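Side-chain contacts in glutathione synthetase-like effector 30 (Gpa-GSS30-apo) (Globodera pallida, PDB 5OET), which is a nematode effector that probably derives from glutathione synthetase, the ATP-dependent ligase that joins gamma-glutamylcysteine to glycine: residues A230-Q235 and F478-G483; Y234-E239 and T334-P339; F249-P254 and L260-I265; L288-R293 and I301-F306. All blocks are in the same frame, centred on the assembly; numbering follows the deposited sequence.

Contact 1: residues A230-Q235 and F478-G483; sequences AETLYQ and FGCLLG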
# COMPACT_ATOMS: atom_id res chain seq x y z
N ALA A 230 -2.90 -7.30 -16.24
CA ALA A 230 -3.49 -8.55 -15.80
C ALA A 230 -4.40 -9.17 -16.86
O ALA A 230 -4.23 -10.35 -17.19
CB ALA A 230 -4.25 -8.35 -14.50
N GLU A 231 -5.32 -8.39 -17.40
CA GLU A 231 -6.27 -8.88 -18.41
C GLU A 231 -5.58 -9.40 -19.67
O GLU A 231 -6.09 -10.31 -20.31
CB GLU A 231 -7.28 -7.82 -18.83
CG GLU A 231 -8.33 -7.45 -17.77
CD GLU A 231 -9.12 -6.16 -18.11
OE1 GLU A 231 -10.28 -6.04 -17.62
OE2 GLU A 231 -8.61 -5.27 -18.85
N THR A 232 -4.43 -8.83 -20.00
CA THR A 232 -3.67 -9.22 -21.19
C THR A 232 -2.83 -10.49 -20.94
O THR A 232 -2.70 -11.34 -21.83
CB THR A 232 -2.76 -8.05 -21.66
OG1 THR A 232 -3.57 -6.89 -21.87
CG2 THR A 232 -2.05 -8.39 -22.95
N LEU A 233 -2.24 -10.60 -19.75
CA LEU A 233 -1.57 -11.84 -19.32
C LEU A 233 -2.52 -13.04 -19.24
O LEU A 233 -2.18 -14.13 -19.69
CB LEU A 233 -0.87 -11.66 -17.96
CG LEU A 233 0.46 -10.89 -17.95
CD1 LEU A 233 0.80 -10.46 -16.53
CD2 LEU A 233 1.59 -11.71 -18.56
N TYR A 234 -3.71 -12.84 -18.66
CA TYR A 234 -4.75 -13.86 -18.63
C TYR A 234 -5.13 -14.33 -20.04
O TYR A 234 -5.25 -15.54 -20.28
CB TYR A 234 -6.00 -13.32 -17.93
CG TYR A 234 -7.14 -14.32 -17.83
CD1 TYR A 234 -7.05 -15.40 -17.01
CD2 TYR A 234 -8.32 -14.15 -18.55
CE1 TYR A 234 -8.10 -16.30 -16.87
CE2 TYR A 234 -9.36 -15.06 -18.45
CZ TYR A 234 -9.23 -16.14 -17.60
OH TYR A 234 -10.26 -17.02 -17.50
N GLN A 235 -5.33 -13.40 -20.98
CA GLN A 235 -5.62 -13.76 -22.36
C GLN A 235 -4.45 -14.48 -23.02
O GLN A 235 -4.67 -15.37 -23.80
CB GLN A 235 -6.01 -12.55 -23.21
CG GLN A 235 -7.32 -11.89 -22.82
CD GLN A 235 -8.52 -12.77 -23.07
OE1 GLN A 235 -8.66 -13.37 -24.13
NE2 GLN A 235 -9.38 -12.86 -22.08
N PHE A 478 -0.56 3.99 -22.08
CA PHE A 478 -0.43 2.53 -22.15
C PHE A 478 -1.43 1.86 -23.07
O PHE A 478 -2.59 2.22 -23.07
CB PHE A 478 -0.63 1.92 -20.76
CG PHE A 478 0.42 2.28 -19.78
CD1 PHE A 478 1.58 1.53 -19.68
CD2 PHE A 478 0.26 3.37 -18.93
CE1 PHE A 478 2.56 1.84 -18.75
CE2 PHE A 478 1.24 3.70 -18.01
CZ PHE A 478 2.39 2.93 -17.92
N GLY A 479 -0.99 0.84 -23.79
CA GLY A 479 -1.88 -0.10 -24.49
C GLY A 479 -1.21 -1.43 -24.79
O GLY A 479 -0.00 -1.48 -25.03
N CYS A 480 -1.99 -2.51 -24.78
CA CYS A 480 -1.45 -3.84 -25.10
C CYS A 480 -2.21 -4.53 -26.21
O CYS A 480 -3.40 -4.34 -26.38
CB CYS A 480 -1.45 -4.79 -23.90
SG CYS A 480 -0.61 -4.18 -22.44
N LEU A 481 -1.47 -5.39 -26.90
CA LEU A 481 -1.95 -6.28 -27.95
C LEU A 481 -1.73 -7.73 -27.55
O LEU A 481 -0.83 -8.04 -26.75
CB LEU A 481 -1.09 -6.10 -29.20
CG LEU A 481 -1.47 -5.13 -30.27
CD1 LEU A 481 -0.61 -5.37 -31.51
CD2 LEU A 481 -2.93 -5.32 -30.55
N LEU A 482 -2.53 -8.60 -28.13
CA LEU A 482 -2.17 -10.00 -28.29
C LEU A 482 -2.33 -10.35 -29.77
O LEU A 482 -3.43 -10.25 -30.34
CB LEU A 482 -3.06 -10.86 -27.42
CG LEU A 482 -2.42 -12.12 -26.93
CD1 LEU A 482 -1.18 -11.82 -26.10
CD2 LEU A 482 -3.48 -12.88 -26.15
N GLY A 483 -1.23 -10.75 -30.39
CA GLY A 483 -1.22 -10.90 -31.84
C GLY A 483 -0.34 -12.04 -32.30
O GLY A 483 0.54 -12.47 -31.56

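Contact 2: residues Y234-E239 and T334-P339; sequences YQAWLE and TAIKTP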
# COMPACT_ATOMS: atom_id res chain seq x y z
N TYR A 234 -3.71 -12.84 -18.66
CA TYR A 234 -4.75 -13.86 -18.63
C TYR A 234 -5.13 -14.33 -20.04
O TYR A 234 -5.25 -15.54 -20.28
CB TYR A 234 -6.00 -13.32 -17.93
CG TYR A 234 -7.14 -14.32 -17.83
CD1 TYR A 234 -7.05 -15.40 -17.01
CD2 TYR A 234 -8.32 -14.15 -18.55
CE1 TYR A 234 -8.10 -16.30 -16.87
CE2 TYR A 234 -9.36 -15.06 -18.45
CZ TYR A 234 -9.23 -16.14 -17.60
OH TYR A 234 -10.26 -17.02 -17.50
N GLN A 235 -5.33 -13.40 -20.98
CA GLN A 235 -5.62 -13.76 -22.36
C GLN A 235 -4.45 -14.48 -23.02
O GLN A 235 -4.67 -15.37 -23.80
CB GLN A 235 -6.01 -12.55 -23.21
CG GLN A 235 -7.32 -11.89 -22.82
CD GLN A 235 -8.52 -12.77 -23.07
OE1 GLN A 235 -8.66 -13.37 -24.13
NE2 GLN A 235 -9.38 -12.86 -22.08
N ALA A 236 -3.21 -14.11 -22.69
CA ALA A 236 -2.03 -14.84 -23.20
C ALA A 236 -1.97 -16.28 -22.67
O ALA A 236 -1.73 -17.23 -23.43
CB ALA A 236 -0.75 -14.10 -22.87
N TRP A 237 -2.20 -16.43 -21.37
CA TRP A 237 -2.27 -17.74 -20.75
C TRP A 237 -3.31 -18.61 -21.45
O TRP A 237 -3.03 -19.74 -21.81
CB TRP A 237 -2.62 -17.58 -19.28
CG TRP A 237 -2.59 -18.82 -18.50
CD1 TRP A 237 -1.49 -19.47 -18.03
CD2 TRP A 237 -3.72 -19.59 -18.10
NE1 TRP A 237 -1.87 -20.59 -17.34
CE2 TRP A 237 -3.23 -20.69 -17.37
CE3 TRP A 237 -5.10 -19.46 -18.28
CZ2 TRP A 237 -4.08 -21.64 -16.82
CZ3 TRP A 237 -5.93 -20.40 -17.73
CH2 TRP A 237 -5.42 -21.48 -17.01
N LEU A 238 -4.51 -18.06 -21.67
CA LEU A 238 -5.54 -18.78 -22.42
C LEU A 238 -5.13 -19.17 -23.84
O LEU A 238 -5.44 -20.27 -24.27
CB LEU A 238 -6.84 -17.97 -22.48
CG LEU A 238 -7.65 -17.79 -21.20
CD1 LEU A 238 -8.84 -16.88 -21.50
CD2 LEU A 238 -8.12 -19.13 -20.66
N GLU A 239 -4.45 -18.28 -24.58
CA GLU A 239 -4.00 -18.63 -25.93
C GLU A 239 -2.97 -19.77 -25.94
O GLU A 239 -2.85 -20.47 -26.92
CB GLU A 239 -3.40 -17.44 -26.69
CG GLU A 239 -4.20 -16.13 -26.77
CD GLU A 239 -5.74 -16.26 -26.80
OE1 GLU A 239 -6.30 -16.98 -27.68
OE2 GLU A 239 -6.40 -15.61 -25.93
N THR A 334 8.38 -22.36 -26.90
CA THR A 334 6.96 -22.17 -27.13
C THR A 334 6.27 -21.18 -26.19
O THR A 334 5.11 -20.85 -26.41
CB THR A 334 6.20 -23.49 -27.13
OG1 THR A 334 6.19 -24.05 -25.81
CG2 THR A 334 6.84 -24.46 -28.17
N ALA A 335 6.96 -20.70 -25.15
CA ALA A 335 6.34 -19.73 -24.25
C ALA A 335 6.02 -18.43 -24.99
O ALA A 335 6.76 -18.02 -25.89
CB ALA A 335 7.25 -19.44 -23.05
N ILE A 336 4.91 -17.79 -24.62
CA ILE A 336 4.60 -16.49 -25.17
C ILE A 336 5.53 -15.49 -24.49
O ILE A 336 5.68 -15.51 -23.28
CB ILE A 336 3.13 -16.12 -24.94
CG1 ILE A 336 2.23 -17.12 -25.68
CG2 ILE A 336 2.86 -14.70 -25.43
CD1 ILE A 336 0.75 -16.94 -25.38
N LYS A 337 6.20 -14.66 -25.29
CA LYS A 337 7.11 -13.62 -24.79
C LYS A 337 6.39 -12.28 -24.79
O LYS A 337 5.36 -12.12 -25.46
CB LYS A 337 8.38 -13.52 -25.65
CG LYS A 337 9.51 -14.44 -25.21
CD LYS A 337 9.23 -15.90 -25.50
CE LYS A 337 9.12 -16.18 -26.99
NZ LYS A 337 9.08 -17.65 -27.25
N THR A 338 6.94 -11.32 -24.05
CA THR A 338 6.22 -10.09 -23.66
C THR A 338 7.09 -8.82 -23.76
O THR A 338 7.35 -8.19 -22.73
CB THR A 338 5.73 -10.20 -22.19
OG1 THR A 338 6.87 -10.25 -21.31
CG2 THR A 338 4.84 -11.46 -21.96
N PRO A 339 7.55 -8.42 -24.95
CA PRO A 339 7.32 -9.10 -26.19
C PRO A 339 8.58 -9.83 -26.62
O PRO A 339 9.61 -9.70 -25.96
CB PRO A 339 7.01 -7.94 -27.14
CG PRO A 339 7.84 -6.81 -26.62
CD PRO A 339 8.19 -7.12 -25.19

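Contact 3: residues F249-P254 and L260-I265; sequences FLHGSP and LESRQI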
# COMPACT_ATOMS: atom_id res chain seq x y z
N PHE A 249 7.44 -14.67 -14.04
CA PHE A 249 7.86 -13.29 -13.87
C PHE A 249 9.37 -13.36 -13.69
O PHE A 249 9.87 -13.92 -12.67
CB PHE A 249 7.19 -12.64 -12.66
CG PHE A 249 5.76 -12.26 -12.91
CD1 PHE A 249 4.78 -13.22 -13.07
CD2 PHE A 249 5.39 -10.94 -13.01
CE1 PHE A 249 3.45 -12.89 -13.31
CE2 PHE A 249 4.04 -10.60 -13.24
CZ PHE A 249 3.08 -11.58 -13.40
N LEU A 250 10.08 -12.84 -14.69
CA LEU A 250 11.53 -12.85 -14.72
C LEU A 250 12.05 -11.47 -14.31
O LEU A 250 11.78 -10.48 -14.98
CB LEU A 250 11.98 -13.21 -16.13
CG LEU A 250 13.34 -13.85 -16.34
CD1 LEU A 250 13.52 -15.09 -15.47
CD2 LEU A 250 13.47 -14.22 -17.80
N HIS A 251 12.78 -11.42 -13.19
CA HIS A 251 13.31 -10.16 -12.65
C HIS A 251 14.83 -10.18 -12.64
O HIS A 251 15.43 -11.22 -12.78
CB HIS A 251 12.78 -9.94 -11.23
CG HIS A 251 11.35 -9.53 -11.21
ND1 HIS A 251 10.97 -8.22 -11.13
CD2 HIS A 251 10.20 -10.25 -11.34
CE1 HIS A 251 9.65 -8.14 -11.17
NE2 HIS A 251 9.16 -9.35 -11.34
N GLY A 252 15.42 -9.00 -12.51
CA GLY A 252 16.86 -8.84 -12.41
C GLY A 252 17.38 -9.22 -11.05
O GLY A 252 18.50 -9.67 -10.94
N SER A 253 16.58 -9.01 -10.01
CA SER A 253 16.94 -9.40 -8.64
C SER A 253 15.67 -9.44 -7.76
O SER A 253 14.60 -8.98 -8.18
CB SER A 253 17.99 -8.44 -8.05
OG SER A 253 17.39 -7.42 -7.22
N PRO A 254 15.78 -9.99 -6.52
CA PRO A 254 14.61 -10.02 -5.62
C PRO A 254 14.06 -8.61 -5.28
O PRO A 254 12.85 -8.42 -5.16
CB PRO A 254 15.16 -10.69 -4.36
CG PRO A 254 16.43 -11.36 -4.78
CD PRO A 254 16.98 -10.52 -5.88
N LEU A 260 7.64 -4.81 -7.11
CA LEU A 260 6.33 -4.49 -6.54
C LEU A 260 5.28 -4.12 -7.56
O LEU A 260 4.12 -4.34 -7.31
CB LEU A 260 6.41 -3.38 -5.49
CG LEU A 260 7.21 -3.78 -4.27
CD1 LEU A 260 7.27 -2.63 -3.29
CD2 LEU A 260 6.62 -5.02 -3.60
N GLU A 261 5.67 -3.55 -8.69
CA GLU A 261 4.72 -3.33 -9.76
C GLU A 261 4.30 -4.69 -10.30
O GLU A 261 3.13 -4.90 -10.57
CB GLU A 261 5.32 -2.46 -10.88
CG GLU A 261 5.69 -1.03 -10.46
CD GLU A 261 6.60 -0.34 -11.47
OE1 GLU A 261 6.10 -0.03 -12.56
OE2 GLU A 261 7.82 -0.09 -11.22
N SER A 262 5.26 -5.59 -10.46
CA SER A 262 4.99 -6.98 -10.90
C SER A 262 4.02 -7.72 -9.96
O SER A 262 3.10 -8.39 -10.42
CB SER A 262 6.29 -7.80 -11.04
OG SER A 262 7.00 -7.49 -12.23
N ARG A 263 4.21 -7.56 -8.65
CA ARG A 263 3.37 -8.21 -7.67
C ARG A 263 1.98 -7.65 -7.68
O ARG A 263 1.02 -8.38 -7.45
CB ARG A 263 3.96 -8.03 -6.28
CG ARG A 263 5.27 -8.77 -6.08
CD ARG A 263 5.03 -10.22 -5.81
NE ARG A 263 6.24 -10.90 -5.39
CZ ARG A 263 6.39 -12.22 -5.33
NH1 ARG A 263 5.40 -13.03 -5.69
NH2 ARG A 263 7.55 -12.73 -4.92
N GLN A 264 1.88 -6.36 -7.93
CA GLN A 264 0.59 -5.67 -7.99
C GLN A 264 -0.20 -6.06 -9.20
O GLN A 264 -1.43 -6.02 -9.15
CB GLN A 264 0.78 -4.14 -7.94
CG GLN A 264 1.11 -3.64 -6.55
CD GLN A 264 1.79 -2.29 -6.51
OE1 GLN A 264 2.31 -1.89 -5.47
NE2 GLN A 264 1.79 -1.57 -7.63
N ILE A 265 0.47 -6.44 -10.28
CA ILE A 265 -0.22 -7.00 -11.45
C ILE A 265 -0.91 -8.29 -11.04
O ILE A 265 -2.08 -8.47 -11.38
CB ILE A 265 0.71 -7.21 -12.68
CG1 ILE A 265 1.14 -5.86 -13.23
CG2 ILE A 265 0.00 -7.95 -13.79
CD1 ILE A 265 2.40 -5.89 -14.05

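Contact 4: residues L288-R293 and I301-F306; sequences LNRLKR and ILDDKF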
# COMPACT_ATOMS: atom_id res chain seq x y z
N LEU A 288 19.13 -19.90 -14.58
CA LEU A 288 20.17 -20.72 -15.22
C LEU A 288 20.14 -22.19 -14.77
O LEU A 288 20.49 -23.08 -15.54
CB LEU A 288 21.55 -20.11 -15.00
CG LEU A 288 21.75 -18.71 -15.59
CD1 LEU A 288 22.98 -18.04 -14.96
CD2 LEU A 288 21.86 -18.74 -17.10
N ASN A 289 19.68 -22.42 -13.54
CA ASN A 289 19.56 -23.76 -12.96
C ASN A 289 18.16 -24.33 -13.08
O ASN A 289 17.99 -25.53 -13.13
CB ASN A 289 19.91 -23.72 -11.48
CG ASN A 289 21.11 -22.84 -11.18
OD1 ASN A 289 20.97 -21.80 -10.51
ND2 ASN A 289 22.27 -23.22 -11.72
N ARG A 290 17.15 -23.47 -13.12
CA ARG A 290 15.77 -23.87 -12.94
C ARG A 290 14.95 -23.81 -14.21
O ARG A 290 13.82 -24.24 -14.18
CB ARG A 290 15.13 -22.99 -11.87
CG ARG A 290 15.79 -23.14 -10.49
CD ARG A 290 15.20 -22.20 -9.45
NE ARG A 290 13.80 -22.48 -9.19
CZ ARG A 290 12.94 -21.65 -8.60
NH1 ARG A 290 13.35 -20.44 -8.19
NH2 ARG A 290 11.66 -22.00 -8.43
N LEU A 291 15.50 -23.28 -15.30
CA LEU A 291 14.82 -23.26 -16.60
C LEU A 291 15.64 -24.06 -17.60
O LEU A 291 16.84 -23.83 -17.75
CB LEU A 291 14.64 -21.84 -17.14
CG LEU A 291 13.81 -20.85 -16.33
CD1 LEU A 291 13.90 -19.43 -16.86
CD2 LEU A 291 12.35 -21.26 -16.31
N LYS A 292 15.01 -25.03 -18.24
CA LYS A 292 15.56 -25.67 -19.43
C LYS A 292 14.46 -25.71 -20.47
O LYS A 292 13.30 -25.35 -20.19
CB LYS A 292 16.18 -27.06 -19.16
CG LYS A 292 15.53 -27.94 -18.09
CD LYS A 292 14.24 -28.60 -18.58
CE LYS A 292 13.62 -29.53 -17.55
NZ LYS A 292 14.30 -30.84 -17.39
N ARG A 293 14.84 -26.05 -21.68
CA ARG A 293 13.90 -26.17 -22.77
C ARG A 293 13.73 -27.65 -23.04
O ARG A 293 14.70 -28.40 -22.96
CB ARG A 293 14.46 -25.45 -24.00
CG ARG A 293 13.47 -25.30 -25.14
CD ARG A 293 14.00 -24.34 -26.19
NE ARG A 293 15.37 -24.71 -26.60
CZ ARG A 293 16.16 -23.99 -27.40
NH1 ARG A 293 15.75 -22.85 -27.95
NH2 ARG A 293 17.37 -24.44 -27.65
N ILE A 301 10.44 -25.19 -19.51
CA ILE A 301 10.05 -25.88 -18.29
C ILE A 301 10.78 -25.32 -17.07
O ILE A 301 11.95 -25.01 -17.15
CB ILE A 301 10.26 -27.39 -18.50
CG1 ILE A 301 9.18 -27.92 -19.45
CG2 ILE A 301 10.24 -28.16 -17.19
CD1 ILE A 301 9.73 -28.90 -20.44
N LEU A 302 10.06 -25.19 -15.96
CA LEU A 302 10.57 -24.65 -14.70
C LEU A 302 10.60 -25.77 -13.68
O LEU A 302 9.61 -26.44 -13.49
CB LEU A 302 9.65 -23.54 -14.20
CG LEU A 302 9.88 -22.99 -12.78
CD1 LEU A 302 11.08 -22.07 -12.72
CD2 LEU A 302 8.64 -22.26 -12.28
N ASP A 303 11.75 -25.95 -13.02
CA ASP A 303 12.00 -27.04 -12.05
C ASP A 303 11.62 -28.43 -12.58
O ASP A 303 11.04 -29.25 -11.86
CB ASP A 303 11.24 -26.78 -10.75
CG ASP A 303 11.52 -25.42 -10.18
OD1 ASP A 303 12.69 -24.97 -10.28
OD2 ASP A 303 10.59 -24.80 -9.62
N ASP A 304 11.91 -28.67 -13.85
CA ASP A 304 11.59 -29.95 -14.49
C ASP A 304 10.11 -30.40 -14.42
O ASP A 304 9.80 -31.48 -14.91
CB ASP A 304 12.50 -31.04 -13.94
CG ASP A 304 13.93 -30.56 -13.75
OD1 ASP A 304 14.72 -30.53 -14.73
OD2 ASP A 304 14.25 -30.19 -12.60
N LYS A 305 9.22 -29.57 -13.87
CA LYS A 305 7.83 -29.97 -13.61
C LYS A 305 6.75 -29.06 -14.24
O LYS A 305 5.68 -29.54 -14.63
CB LYS A 305 7.64 -30.03 -12.10
CG LYS A 305 6.32 -30.63 -11.62
CD LYS A 305 6.22 -30.46 -10.12
CE LYS A 305 4.93 -31.05 -9.57
NZ LYS A 305 4.64 -30.58 -8.17
N PHE A 306 7.01 -27.76 -14.35
CA PHE A 306 5.99 -26.79 -14.74
C PHE A 306 6.25 -26.23 -16.11
O PHE A 306 7.31 -25.67 -16.36
CB PHE A 306 5.92 -25.66 -13.73
CG PHE A 306 5.41 -26.10 -12.40
CD1 PHE A 306 4.05 -26.38 -12.22
CD2 PHE A 306 6.28 -26.27 -11.31
CE1 PHE A 306 3.57 -26.82 -10.99
CE2 PHE A 306 5.81 -26.71 -10.08
CZ PHE A 306 4.45 -26.97 -9.92

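Contact 1: residues A230-Q235 and F478-G483
C480 packs its CB against the branched end of T232, in a worked example of how a helix rests on a strand through a handful of side chains. Helix 230-235 runs over strand 478-483 in almost the same direction, the axes 6° apart and 9.1 Å from each other at closest approach. C480 CB faces the fork of the threonine, 3.6 Å from T232 OG1 and 3.8 Å from T232 CG2. Its SG turns beside the backbone N and closes the disulfide with C164 of strand 160-173, so the residue that meets the helix also ties two neighbouring strands covalently. With chi1 at -55°, T232 OG1 sits beside the backbone N and bonds to M228 O, one turn back in the helix, while CG2 is the branch anti to N. At L481 only the backbone takes part closely: its O lies 4.0 Å from T232 CG2, while the side chain leaves by the far side of the strand toward F163 and F493. L482 returns to the helix. One methyl, L482 CD2, sits 3.9 Å from Q235 CB and 3.6 Å from Q235 O, and the Q235 chain bends at chi2 to carry its amide away. Such near-parallel seating of a helix on a mixed sheet is layered alpha/beta packing, consistent with the glutathione synthetase family to which the sequence belongs.

Contact 2: residues Y234-E239 and T334-P339
I336 reaches helix 234-239 with one methyl, joining the helix to the short, weakly bonded strand at about 336-337 in a six-stranded, Rossmann-like mixed sheet. The tip, I336 CD1, lies 4.1 Å from A236 CB and also approaches the backbone carbonyl A236 O. A turn further along, E239 contributes the base of its side chain: E239 CB is 4.4 Å from I336 CD1, whereas the rest of the glutamate heads off. The whole contact is therefore one isoleucine end laid against the A236 side of the helix, with E239 at its border. I336 CG1 stands anti to the carbonyl carbon, and with chi2 at 173° the chain extends fully, carrying CD1 outward to the helix. V160 and M162 of strand 160-173 pack on the same isoleucine, and A236 in turn rests on M162, V310 and L482, so the meeting point is enclosed by strands of two sheets. Further out, the backbone of I336 bonds to A309 and V311 in the adjoining parallel strand 306-314, which sets its position. T338, two residues on, is tied to the same strand, its OG1 bonded to V311 O and D313 N. On the side of the strand away from the helix, K337 curls back along its own chain, and K337 NZ donates to A335 O at 2.7 Å, lying in the carbonyl plane with a C=O...N angle of 157°.

Contact 3: residues F249-P254 and L260-I265
F249 and S262 mark the closest backbone approach, their CA atoms 7.5 Å apart, where strand 249-251 passes the first turns of helix 260-265; beyond H251 the chain leaves the strand as a loop. F249 and H251, two residues apart on the strand, both point toward the helix and receive S262 between them. On the phenylalanine side, F249 CD2 is 3.8 Å from S262 CB, with S262 OG at the ring edge and in its plane. On the histidine side the imidazole also presents an edge: S262 CB lies in the ring plane, 3.3 Å from H251 NE2, and S262 OG is 3.0 Å from the same nitrogen. S262 holds OG beside its backbone N (chi1 -78°), aiming the hydroxyl at the strand, where R314 NE bonds to it. The serine thus serves as a small polar wedge between two ring edges, its oxygen buried yet satisfied by an arginine of the neighbouring strand 306-314. F249 is held in turn by an aromatic cluster, stacked with F281 and meeting F312 at about a right angle. R263 CB points away from the strand, and its NE forms a salt bridge with D56 of the second subunit. Strand 246-251, helix 259-270 and strand 279-283 make one beta-alpha-beta unit, and this contact is the typical seating of its helix on the sheet.

Contact 4: residues L288-R293 and I301-F306
R290 grips D303 side-on in a two-bonded salt bridge, each nitrogen serving a different oxygen. R290 NE donates to D303 OD1 at 2.9 Å and R290 NH2 to D303 OD2 at 3.2 Å; both oxygens use their syn lone pairs, and the guanidinium and carboxylate planes differ by only 2°. The bend at chi3 turns the arginine's head so that its edge lies alongside the carboxylate. NH2 has a second acid, E49 of the second subunit, which carries this pair into the dimer interface. The backbone is matched as well, D303 N donating to R290 O at 2.9 Å. This is the open end, away from the connecting loop, of an antiparallel hairpin, strands 291-293 and 300-302: K292 and I301 form its hydrogen-bonded pair, with K292 N to I301 O at 3.2 Å and I301 N to K292 O at 2.9 Å. L291 and L302 are its non-hydrogen-bonded pair, packing L291 CD2 on L302 CD1 at 3.9 Å. D303 and D304, both with positive phi, lead into a classic beta bulge in which L302 O accepts from K305 N and F306 N. K292 curls over I301, and K292 NZ makes a salt bridge to D304 OD1, on its anti lone pair, at 2.7 Å.

In the fold
From the N terminus, helix 225-240 opens both long loops: contact 1 leaves from 230-235 and contact 2 from 234-239, sharing Y234 and Q235. Contact 3 then opens and closes locally, bringing helix 259-270 back onto strand 246-251, and contact 4 follows in series, closing the hairpin of strands 291-293 and 300-302. Both short loops nest inside the loop that contact 2 closes at 334-339, and inside the longer one that contact 1 closes at 478-483. Contacts 2, 3 and 4 all reach the six-stranded sheet, whereas contact 1 lays the same helix on the nine-stranded one. The helix thereby joins the two sheets, and L482 CD2 of contact 1 touches E239 CG of contact 2.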